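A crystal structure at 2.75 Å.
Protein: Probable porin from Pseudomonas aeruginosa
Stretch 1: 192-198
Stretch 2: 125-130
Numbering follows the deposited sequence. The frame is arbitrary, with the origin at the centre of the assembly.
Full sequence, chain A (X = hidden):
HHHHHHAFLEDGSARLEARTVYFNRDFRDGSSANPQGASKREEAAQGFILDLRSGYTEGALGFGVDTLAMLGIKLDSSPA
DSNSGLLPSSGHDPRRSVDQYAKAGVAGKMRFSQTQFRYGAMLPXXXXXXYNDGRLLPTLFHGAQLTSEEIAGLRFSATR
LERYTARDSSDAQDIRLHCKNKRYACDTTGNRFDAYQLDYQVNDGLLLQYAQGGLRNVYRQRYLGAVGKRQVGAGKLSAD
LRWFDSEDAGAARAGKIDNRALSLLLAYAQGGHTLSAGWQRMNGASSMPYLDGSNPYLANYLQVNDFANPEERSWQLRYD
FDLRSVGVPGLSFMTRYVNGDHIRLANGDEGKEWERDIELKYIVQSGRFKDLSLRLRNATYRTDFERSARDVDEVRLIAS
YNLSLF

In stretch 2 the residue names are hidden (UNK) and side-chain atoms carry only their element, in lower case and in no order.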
# COMPACT_ATOMS: atom_id res chain seq x y z
N ARG A 192 -11.96 -15.58 -6.57
CA ARG A 192 -10.56 -15.61 -6.23
C ARG A 192 -9.86 -14.37 -6.80
O ARG A 192 -10.43 -13.66 -7.62
CB ARG A 192 -9.93 -16.88 -6.78
CG ARG A 192 -9.64 -16.86 -8.26
CD ARG A 192 -10.16 -18.12 -8.91
NE ARG A 192 -9.57 -18.33 -10.22
CZ ARG A 192 -10.03 -19.19 -11.11
NH1 ARG A 192 -11.11 -19.91 -10.82
NH2 ARG A 192 -9.43 -19.33 -12.28
N PHE A 193 -8.65 -14.12 -6.35
CA PHE A 193 -7.83 -13.07 -6.92
C PHE A 193 -6.52 -13.66 -7.35
O PHE A 193 -5.81 -14.26 -6.56
CB PHE A 193 -7.56 -11.95 -5.90
CG PHE A 193 -6.73 -10.81 -6.45
CD1 PHE A 193 -7.33 -9.78 -7.18
CD2 PHE A 193 -5.35 -10.76 -6.25
CE1 PHE A 193 -6.57 -8.70 -7.69
CE2 PHE A 193 -4.59 -9.70 -6.74
CZ PHE A 193 -5.21 -8.66 -7.46
N ASP A 194 -6.19 -13.47 -8.62
CA ASP A 194 -4.95 -13.98 -9.19
C ASP A 194 -4.07 -12.80 -9.57
O ASP A 194 -4.56 -11.72 -9.92
CB ASP A 194 -5.25 -14.87 -10.42
CG ASP A 194 -6.11 -16.12 -10.09
OD1 ASP A 194 -7.17 -16.33 -10.73
OD2 ASP A 194 -5.71 -16.90 -9.19
N ALA A 195 -2.77 -12.99 -9.45
CA ALA A 195 -1.80 -12.04 -10.00
C ALA A 195 -0.59 -12.84 -10.42
O ALA A 195 -0.36 -13.94 -9.91
CB ALA A 195 -1.41 -10.99 -8.98
N TYR A 196 0.17 -12.30 -11.36
CA TYR A 196 1.38 -12.96 -11.82
C TYR A 196 2.25 -11.78 -12.11
O TYR A 196 1.76 -10.78 -12.64
CB TYR A 196 1.16 -13.77 -13.11
CG TYR A 196 0.05 -14.80 -12.98
CD1 TYR A 196 -1.28 -14.47 -13.26
CD2 TYR A 196 0.34 -16.11 -12.58
CE1 TYR A 196 -2.29 -15.41 -13.13
CE2 TYR A 196 -0.67 -17.06 -12.45
CZ TYR A 196 -1.98 -16.71 -12.72
OH TYR A 196 -2.96 -17.66 -12.59
N GLN A 197 3.53 -11.88 -11.77
CA GLN A 197 4.40 -10.73 -11.87
C GLN A 197 5.81 -11.10 -12.30
O GLN A 197 6.32 -12.14 -11.93
CB GLN A 197 4.39 -10.00 -10.52
CG GLN A 197 5.28 -8.78 -10.38
CD GLN A 197 5.24 -8.20 -8.96
OE1 GLN A 197 4.35 -8.53 -8.15
NE2 GLN A 197 6.21 -7.34 -8.64
N LEU A 198 6.43 -10.23 -13.09
CA LEU A 198 7.82 -10.41 -13.47
C LEU A 198 8.63 -9.14 -13.16
O LEU A 198 8.28 -8.06 -13.59
CB LEU A 198 7.90 -10.76 -14.95
CG LEU A 198 9.19 -11.40 -15.45
CD1 LEU A 198 8.94 -11.95 -16.83
CD2 LEU A 198 10.35 -10.42 -15.50
N UNK A 125 2.18 -7.81 -0.58
CA UNK A 125 2.66 -6.47 -0.87
C UNK A 125 3.23 -6.41 -2.28
O UNK A 125 4.36 -6.82 -2.51
c UNK A 125 3.79 -4.55 0.31
c UNK A 125 3.72 -6.05 0.14
o UNK A 125 4.88 -4.04 0.61
o UNK A 125 2.74 -3.89 0.15
N UNK A 126 2.43 -5.89 -3.21
CA UNK A 126 2.78 -5.93 -4.64
C UNK A 126 1.89 -4.95 -5.43
O UNK A 126 0.83 -4.59 -4.94
c UNK A 126 2.63 -7.37 -5.16
c UNK A 126 0.96 -8.35 -7.53
s UNK A 126 0.80 -9.29 -5.97
c UNK A 126 1.30 -8.04 -4.78
N UNK A 127 2.30 -4.54 -6.64
CA UNK A 127 1.55 -3.52 -7.40
C UNK A 127 0.03 -3.75 -7.57
O UNK A 127 -0.72 -2.78 -7.53
c UNK A 127 3.53 -4.93 -7.36
c UNK A 127 3.67 -3.83 -8.40
c UNK A 127 2.25 -3.52 -8.76
N UNK A 128 -0.40 -4.99 -7.75
CA UNK A 128 -1.82 -5.28 -7.91
C UNK A 128 -2.55 -5.35 -6.55
O UNK A 128 -3.78 -5.22 -6.47
c UNK A 128 -1.21 -5.35 -10.89
c UNK A 128 -2.02 -6.48 -10.31
c UNK A 128 -2.01 -6.55 -8.76
c UNK A 128 -1.53 -7.77 -10.91
N UNK A 129 -1.78 -5.53 -5.48
CA UNK A 129 -2.32 -5.55 -4.11
C UNK A 129 -1.29 -5.07 -3.06
O UNK A 129 -0.42 -5.83 -2.60
c UNK A 129 -2.85 -6.96 -3.76
c UNK A 129 -3.69 -6.39 -1.37
c UNK A 129 -4.17 -8.62 -2.37
c UNK A 129 -3.94 -7.15 -2.68
N UNK A 130 -1.36 -3.79 -2.69
CA UNK A 130 -0.56 -3.28 -1.57
C UNK A 130 -1.41 -3.51 -0.36
O UNK A 130 -2.49 -2.94 -0.28
c UNK A 130 2.91 -1.36 -1.83
c UNK A 130 0.53 -1.28 -2.78
c UNK A 130 1.87 -2.00 -2.77
n UNK A 130 4.27 -1.96 -2.10
c UNK A 130 -0.35 -1.75 -1.66

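Position 125 carries four side-chain atoms, two carbons and two oxygens, with both oxygens on the second carbon. That is a one-methylene carboxylate, and since both terminal atoms are oxygen by element, amide is excluded: Asp 125. It is out of reach of stretch 1, and its carboxylate is exposed.

Position 126 has three carbons and a sulfur in an unbranched chain, with the sulfur third and a carbon after it. A thioether can only be Met 126. Its terminal methyl reaches the other strand at two points: CE lies 3.8 Å from CB of Ala 195 and 3.5 Å from OE1 of Gln 197. The chain bends to get there, with chi1 p, chi2 t and chi3 m.

At position 127 three carbons close a ring onto the backbone nitrogen, the signature of proline. Pro 127 points its CA-to-CB bond sideways, yet the ring still meets stretch 1, where its CD sits 3.8 Å from OE1 of Gln 197. A phi of -50° suits the second residue of a type I turn, and the turn's backbone hydrogen bonds use the N and O of Met 126 and of position 129, so none of them needs the proline nitrogen.

Position 128 shows four carbons forked at the second, so two methyls hang from the gamma carbon: Leu 128, not isoleucine, which forks at the first. One methyl, CD2, packs 3.8 Å from CB of Ala 195, while its CB stands 4.0 Å from CZ of Phe 193. The small alanine is matched by a branched side chain pointing toward it; the CA of Ala 195 and the CA of Leu 128 are 7.1 Å apart.

Position 129 has the same four carbons and the same fork, so it is Leu 129. Here the touch is looser, with CB 4.4 Å from CE2 of Phe 193. Met 126 N donates to Leu 129 O at 2.9 Å, closing the turn; the place of Met 126 O, which takes the second bond, from Leu 129 N, is less sure.

Position 130 runs four carbons in a row to a terminal nitrogen: Lys 130. It is out of reach of stretch 1, but its NZ forms a salt bridge with OD1 of Asp 125 at 3.3 Å, tying the two ends of the stretch together.

The rule to read here is alternation against a turn. On the strand, Phe 193, Ala 195 and Gln 197 point toward stretch 2, while Asp 194 and Tyr 196 point away; Asp 194 instead takes a salt bridge from Arg 192, OD1 to NE 3.2 Å. No hydrogen bond crosses the contact. The two stretches together bury 299 Å², both sides summed, mostly through side chains, though Phe 193 CZ also lies 3.9 Å from Leu 128 O. The packing is divided along the strand: a large ring against the two leucines, a bare methyl against Leu 128 and Met 126, and an extended glutamine at the methionine and proline. The turn presents consecutive side chains to every other residue of the strand, and Asp 125 and Lys 130, which flank the turn, stay out of the contact.

Stretch 2, residues 125-130: DMPLLK
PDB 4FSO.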